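Local coordinates for protein gamma-glutamyltranspeptidase (Streptomyces lincolnensis, PDB 6J3A) that probably acts as a gamma-glutamyltranspeptidase-like enzyme of the N-terminal nucleophile (Ntn) hydrolase superfamily, related to LmbA, at residues F159-Y170 against L443-E451. Numbering follows the deposited sequence.
Sequences FETEWTTSADVY and LQSNPVVPE
Two hydroxyls at the start of helix 164-170 bind both backbone polar groups of Val-448. Thr-165 OG1 donates to Val-448 O at 2.7 Å, in the carbonyl plane and on a lone pair. Val-448 N donates to Ser-166 OG at 2.7 Å with an N-H...O angle of 152°. Ser-166 OG, swung beside its own backbone N (chi1 -67°), also donates to a water that in turn donates to Leu-443 O and Asn-446 O; one hydroxyl thus serves three backbone groups, two of them through the water.

Aromatic contacts flank these bonds. Pro-447 CD sits 3.9 Å from the centroid of the five-membered ring of Trp-163, 12° off its normal, a CH-pi contact over the face. The six-membered ring covers Asn-446 C, and its CH2 comes 3.2 Å from Ser-445 C; NE1 hydrogen-bonds Met-234 O, outside the two segments. Leu-443 CD2 lies over a face of Tyr-170, 4.0 Å from the ring centroid, and Val-448 CG2 meets that ring at its edge. Replacing Trp-163 with alanine would probably uncover Pro-447 and the Ser-445–Asn-446 backbone and leave Met-234 O without its indole donor.

Hydroxyls thus satisfy Val-448 N and O, water holds two carbonyls, and the Trp-163 and Tyr-170 faces cover Pro-447 and Leu-443, joining helix 164-170 and the residue before it to the loop leading into short strand 448-449.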
ATOM      1  N   PHE A 159      14.968  10.032 -31.152  1.00 34.92           N
ATOM      2  CA  PHE A 159      15.692   8.775 -30.898  1.00 34.89           C
ATOM      3  C   PHE A 159      16.079   8.066 -32.189  1.00 35.78           C
ATOM      4  O   PHE A 159      17.227   7.632 -32.360  1.00 36.21           O
ATOM      5  CB  PHE A 159      14.818   7.824 -30.061  1.00 34.30           C
ATOM      6  CG  PHE A 159      14.912   8.023 -28.567  1.00 33.48           C
ATOM      7  CD1 PHE A 159      15.356   9.218 -27.996  1.00 33.23           C
ATOM      8  CD2 PHE A 159      14.516   7.000 -27.723  1.00 33.62           C
ATOM      9  CE1 PHE A 159      15.428   9.367 -26.620  1.00 32.99           C
ATOM     10  CE2 PHE A 159      14.578   7.150 -26.345  1.00 34.27           C
ATOM     11  CZ  PHE A 159      15.038   8.336 -25.794  1.00 33.27           C
ATOM     12  N   GLU A 160      15.101   7.930 -33.079  1.00 35.23           N
ATOM     13  CA  GLU A 160      15.286   7.212 -34.344  1.00 36.24           C
ATOM     14  C   GLU A 160      16.292   7.895 -35.266  1.00 35.69           C
ATOM     15  O   GLU A 160      17.206   7.249 -35.778  1.00 35.67           O
ATOM     16  CB  GLU A 160      13.941   7.040 -35.060  1.00 35.78           C
ATOM     17  CG  GLU A 160      13.065   6.008 -34.376  1.00 35.29           C
ATOM     18  CD  GLU A 160      11.678   5.874 -34.966  1.00 34.93           C
ATOM     19  OE1 GLU A 160      11.156   6.833 -35.584  1.00 35.39           O
ATOM     20  OE2 GLU A 160      11.100   4.789 -34.778  1.00 33.10           O
ATOM     21  N   THR A 161      16.118   9.202 -35.438  1.00 34.70           N
ATOM     22  CA  THR A 161      16.876   9.991 -36.409  1.00 33.80           C
ATOM     23  C   THR A 161      18.187  10.538 -35.864  1.00 32.47           C
ATOM     24  O   THR A 161      19.090  10.833 -36.634  1.00 31.34           O
ATOM     25  CB  THR A 161      16.063  11.204 -36.915  1.00 33.54           C
ATOM     26  OG1 THR A 161      15.947  12.187 -35.877  1.00 33.03           O
ATOM     27  CG2 THR A 161      14.667  10.780 -37.416  1.00 33.50           C
ATOM     28  N   GLU A 162      18.289  10.671 -34.547  1.00 33.20           N
ATOM     29  CA  GLU A 162      19.352  11.471 -33.939  1.00 32.82           C
ATOM     30  C   GLU A 162      20.066  10.724 -32.801  1.00 32.77           C
ATOM     31  O   GLU A 162      21.255  10.438 -32.933  1.00 30.24           O
ATOM     32  CB  GLU A 162      18.758  12.816 -33.497  1.00 33.54           C
ATOM     33  CG  GLU A 162      19.638  14.039 -33.666  1.00 34.08           C
ATOM     34  CD  GLU A 162      20.174  14.287 -35.067  1.00 32.92           C
ATOM     35  OE1 GLU A 162      19.461  14.861 -35.917  1.00 32.78           O
ATOM     36  OE2 GLU A 162      21.349  13.952 -35.287  1.00 31.74           O
ATOM     37  N   TRP A 163      19.348  10.386 -31.718  1.00 34.73           N
ATOM     38  CA  TRP A 163      19.930   9.648 -30.563  1.00 35.36           C
ATOM     39  C   TRP A 163      19.705   8.159 -30.713  1.00 35.55           C
ATOM     40  O   TRP A 163      18.891   7.557 -30.013  1.00 36.56           O
ATOM     41  CB  TRP A 163      19.361  10.108 -29.212  1.00 35.87           C
ATOM     42  CG  TRP A 163      19.524  11.577 -28.901  1.00 36.21           C
ATOM     43  CD1 TRP A 163      20.291  12.495 -29.571  1.00 36.09           C
ATOM     44  CD2 TRP A 163      18.917  12.281 -27.819  1.00 35.12           C
ATOM     45  NE1 TRP A 163      20.177  13.726 -28.980  1.00 35.35           N
ATOM     46  CE2 TRP A 163      19.337  13.624 -27.905  1.00 35.53           C
ATOM     47  CE3 TRP A 163      18.048  11.910 -26.790  1.00 34.80           C
ATOM     48  CZ2 TRP A 163      18.922  14.599 -26.997  1.00 36.32           C
ATOM     49  CZ3 TRP A 163      17.629  12.876 -25.893  1.00 35.62           C
ATOM     50  CH2 TRP A 163      18.066  14.209 -26.004  1.00 35.87           C
ATOM     51  N   THR A 164      20.443   7.561 -31.632  1.00 35.15           N
ATOM     52  CA  THR A 164      20.196   6.178 -32.018  1.00 34.38           C
ATOM     53  C   THR A 164      20.574   5.173 -30.934  1.00 33.93           C
ATOM     54  O   THR A 164      20.042   4.064 -30.922  1.00 33.87           O
ATOM     55  CB  THR A 164      20.914   5.815 -33.329  1.00 33.88           C
ATOM     56  OG1 THR A 164      22.304   6.130 -33.224  1.00 32.90           O
ATOM     57  CG2 THR A 164      20.297   6.572 -34.500  1.00 33.91           C
ATOM     58  N   THR A 165      21.483   5.547 -30.038  1.00 33.18           N
ATOM     59  CA  THR A 165      21.842   4.671 -28.919  1.00 34.18           C
ATOM     60  C   THR A 165      20.693   4.516 -27.919  1.00 34.09           C
ATOM     61  O   THR A 165      20.601   3.496 -27.239  1.00 34.12           O
ATOM     62  CB  THR A 165      23.084   5.174 -28.168  1.00 34.55           C
ATOM     63  OG1 THR A 165      22.884   6.538 -27.767  1.00 35.01           O
ATOM     64  CG2 THR A 165      24.320   5.064 -29.054  1.00 34.05           C
ATOM     65  N   SER A 166      19.843   5.538 -27.828  1.00 33.81           N
ATOM     66  CA  SER A 166      18.636   5.491 -27.000  1.00 34.39           C
ATOM     67  C   SER A 166      17.513   4.677 -27.657  1.00 34.67           C
ATOM     68  O   SER A 166      16.750   3.995 -26.960  1.00 35.72           O
ATOM     69  CB  SER A 166      18.142   6.905 -26.677  1.00 34.64           C
ATOM     70  OG  SER A 166      19.056   7.585 -25.836  1.00 35.32           O
ATOM     71  N   ALA A 167      17.403   4.768 -28.982  1.00 33.88           N
ATOM     72  CA  ALA A 167      16.526   3.890 -29.759  1.00 33.09           C
ATOM     73  C   ALA A 167      16.867   2.410 -29.546  1.00 32.84           C
ATOM     74  O   ALA A 167      15.966   1.597 -29.355  1.00 32.43           O
ATOM     75  CB  ALA A 167      16.594   4.245 -31.232  1.00 33.80           C
ATOM     76  N   ASP A 168      18.160   2.075 -29.534  1.00 33.34           N
ATOM     77  CA  ASP A 168      18.633   0.691 -29.284  1.00 33.80           C
ATOM     78  C   ASP A 168      18.126   0.103 -27.974  1.00 35.11           C
ATOM     79  O   ASP A 168      17.869  -1.097 -27.884  1.00 36.31           O
ATOM     80  CB  ASP A 168      20.174   0.612 -29.254  1.00 33.88           C
ATOM     81  CG  ASP A 168      20.819   0.921 -30.599  1.00 34.25           C
ATOM     82  OD1 ASP A 168      20.151   0.784 -31.646  1.00 35.66           O
ATOM     83  OD2 ASP A 168      22.011   1.298 -30.606  1.00 33.90           O
ATOM     84  N   VAL A 169      18.016   0.946 -26.956  1.00 36.40           N
ATOM     85  CA  VAL A 169      17.612   0.515 -25.621  1.00 36.09           C
ATOM     86  C   VAL A 169      16.096   0.612 -25.428  1.00 35.50           C
ATOM     87  O   VAL A 169      15.485  -0.318 -24.891  1.00 34.84           O
ATOM     88  CB  VAL A 169      18.360   1.332 -24.550  1.00 36.92           C
ATOM     89  CG1 VAL A 169      17.867   0.991 -23.148  1.00 37.07           C
ATOM     90  CG2 VAL A 169      19.861   1.082 -24.660  1.00 37.10           C
ATOM     91  N   TYR A 170      15.498   1.717 -25.876  1.00 33.87           N
ATOM     92  CA  TYR A 170      14.085   2.010 -25.592  1.00 35.00           C
ATOM     93  C   TYR A 170      13.101   1.762 -26.738  1.00 35.87           C
ATOM     94  O   TYR A 170      11.892   1.729 -26.512  1.00 36.67           O
ATOM     95  CB  TYR A 170      13.947   3.446 -25.066  1.00 35.43           C
ATOM     96  CG  TYR A 170      14.530   3.602 -23.672  1.00 35.85           C
ATOM     97  CD1 TYR A 170      13.865   3.091 -22.549  1.00 36.03           C
ATOM     98  CD2 TYR A 170      15.761   4.228 -23.468  1.00 36.03           C
ATOM     99  CE1 TYR A 170      14.401   3.218 -21.266  1.00 35.01           C
ATOM    100  CE2 TYR A 170      16.303   4.356 -22.188  1.00 35.82           C
ATOM    101  CZ  TYR A 170      15.622   3.853 -21.092  1.00 35.48           C
ATOM    102  OH  TYR A 170      16.162   3.987 -19.830  1.00 36.02           O
ATOM    103  N   LEU A 443      15.659   9.385 -19.463  1.00 26.10           N
ATOM    104  CA  LEU A 443      15.821   8.866 -20.831  1.00 26.21           C
ATOM    105  C   LEU A 443      15.568   9.856 -21.960  1.00 26.08           C
ATOM    106  O   LEU A 443      16.082   9.655 -23.053  1.00 27.12           O
ATOM    107  CB  LEU A 443      14.935   7.630 -21.059  1.00 26.57           C
ATOM    108  CG  LEU A 443      13.394   7.765 -21.046  1.00 27.30           C
ATOM    109  CD1 LEU A 443      12.776   8.180 -22.384  1.00 27.32           C
ATOM    110  CD2 LEU A 443      12.769   6.447 -20.606  1.00 27.43           C
ATOM    111  N   GLN A 444      14.811  10.919 -21.693  1.00 25.61           N
ATOM    112  CA  GLN A 444      14.223  11.756 -22.750  1.00 26.24           C
ATOM    113  C   GLN A 444      15.042  13.009 -23.060  1.00 27.36           C
ATOM    114  O   GLN A 444      14.598  13.849 -23.859  1.00 27.19           O
ATOM    115  CB  GLN A 444      12.780  12.174 -22.397  1.00 25.76           C
ATOM    116  CG  GLN A 444      12.642  13.148 -21.224  1.00 25.41           C
ATOM    117  CD  GLN A 444      12.318  12.488 -19.885  1.00 25.64           C
ATOM    118  OE1 GLN A 444      11.553  13.044 -19.102  1.00 25.21           O
ATOM    119  NE2 GLN A 444      12.898  11.317 -19.610  1.00 24.77           N
ATOM    120  N   SER A 445      16.213  13.137 -22.425  1.00 28.04           N
ATOM    121  CA  SER A 445      17.023  14.368 -22.505  1.00 28.52           C
ATOM    122  C   SER A 445      18.530  14.203 -22.791  1.00 28.53           C
ATOM    123  O   SER A 445      19.227  15.203 -22.948  1.00 28.65           O
ATOM    124  CB  SER A 445      16.801  15.193 -21.236  1.00 28.61           C
ATOM    125  OG  SER A 445      15.425  15.548 -21.095  1.00 28.34           O
ATOM    126  N   ASN A 446      19.025  12.969 -22.877  1.00 28.93           N
ATOM    127  CA  ASN A 446      20.345  12.704 -23.459  1.00 29.32           C
ATOM    128  C   ASN A 446      20.365  11.340 -24.131  1.00 30.39           C
ATOM    129  O   ASN A 446      19.657  10.421 -23.715  1.00 32.49           O
ATOM    130  CB  ASN A 446      21.463  12.781 -22.408  1.00 28.35           C
ATOM    131  CG  ASN A 446      22.182  14.124 -22.402  1.00 28.42           C
ATOM    132  OD1 ASN A 446      22.776  14.534 -23.396  1.00 27.92           O
ATOM    133  ND2 ASN A 446      22.156  14.800 -21.262  1.00 28.97           N
ATOM    134  N   PRO A 447      21.195  11.195 -25.169  1.00 30.72           N
ATOM    135  CA  PRO A 447      21.355   9.868 -25.736  1.00 30.50           C
ATOM    136  C   PRO A 447      21.987   8.914 -24.717  1.00 28.89           C
ATOM    137  O   PRO A 447      22.846   9.320 -23.932  1.00 27.28           O
ATOM    138  CB  PRO A 447      22.324  10.109 -26.900  1.00 31.21           C
ATOM    139  CG  PRO A 447      23.157  11.262 -26.440  1.00 30.81           C
ATOM    140  CD  PRO A 447      22.177  12.148 -25.719  1.00 30.71           C
ATOM    141  N   VAL A 448      21.552   7.665 -24.742  1.00 28.00           N
ATOM    142  CA  VAL A 448      22.164   6.621 -23.944  1.00 28.35           C
ATOM    143  C   VAL A 448      23.655   6.486 -24.245  1.00 28.10           C
ATOM    144  O   VAL A 448      24.073   6.438 -25.397  1.00 29.46           O
ATOM    145  CB  VAL A 448      21.462   5.264 -24.180  1.00 29.01           C
ATOM    146  CG1 VAL A 448      22.279   4.089 -23.632  1.00 29.14           C
ATOM    147  CG2 VAL A 448      20.083   5.284 -23.533  1.00 29.33           C
ATOM    148  N   VAL A 449      24.442   6.420 -23.183  1.00 28.46           N
ATOM    149  CA  VAL A 449      25.840   6.019 -23.271  1.00 29.00           C
ATOM    150  C   VAL A 449      25.857   4.523 -23.618  1.00 29.56           C
ATOM    151  O   VAL A 449      25.582   3.685 -22.753  1.00 29.56           O
ATOM    152  CB  VAL A 449      26.600   6.275 -21.951  1.00 28.98           C
ATOM    153  CG1 VAL A 449      28.079   5.922 -22.105  1.00 28.61           C
ATOM    154  CG2 VAL A 449      26.433   7.723 -21.474  1.00 28.37           C
ATOM    155  N   PRO A 450      26.182   4.186 -24.886  1.00 30.45           N
ATOM    156  CA  PRO A 450      25.852   2.851 -25.407  1.00 31.19           C
ATOM    157  C   PRO A 450      26.419   1.689 -24.581  1.00 32.24           C
ATOM    158  O   PRO A 450      25.696   0.713 -24.350  1.00 34.28           O
ATOM    159  CB  PRO A 450      26.403   2.860 -26.846  1.00 30.73           C
ATOM    160  CG  PRO A 450      27.369   3.984 -26.912  1.00 30.52           C
ATOM    161  CD  PRO A 450      27.028   4.957 -25.819  1.00 30.59           C
ATOM    162  N   GLU A 451      27.653   1.813 -24.092  1.00 31.57           N
ATOM    163  CA  GLU A 451      28.275   0.709 -23.332  1.00 32.35           C
ATOM    164  C   GLU A 451      27.823   0.630 -21.864  1.00 31.53           C
ATOM    165  O   GLU A 451      28.178  -0.328 -21.157  1.00 30.71           O
ATOM    166  CB  GLU A 451      29.815   0.685 -23.448  1.00 34.43           C
ATOM    167  CG  GLU A 451      30.569   1.983 -23.206  1.00 35.69           C
ATOM    168  CD  GLU A 451      30.760   2.815 -24.473  1.00 36.99           C
ATOM    169  OE1 GLU A 451      29.839   3.590 -24.811  1.00 36.86           O
ATOM    170  OE2 GLU A 451      31.828   2.705 -25.121  1.00 37.05           O
TER
HETATM  171  O   HOH W   1      18.211   8.074 -23.252  1.00 28.36           O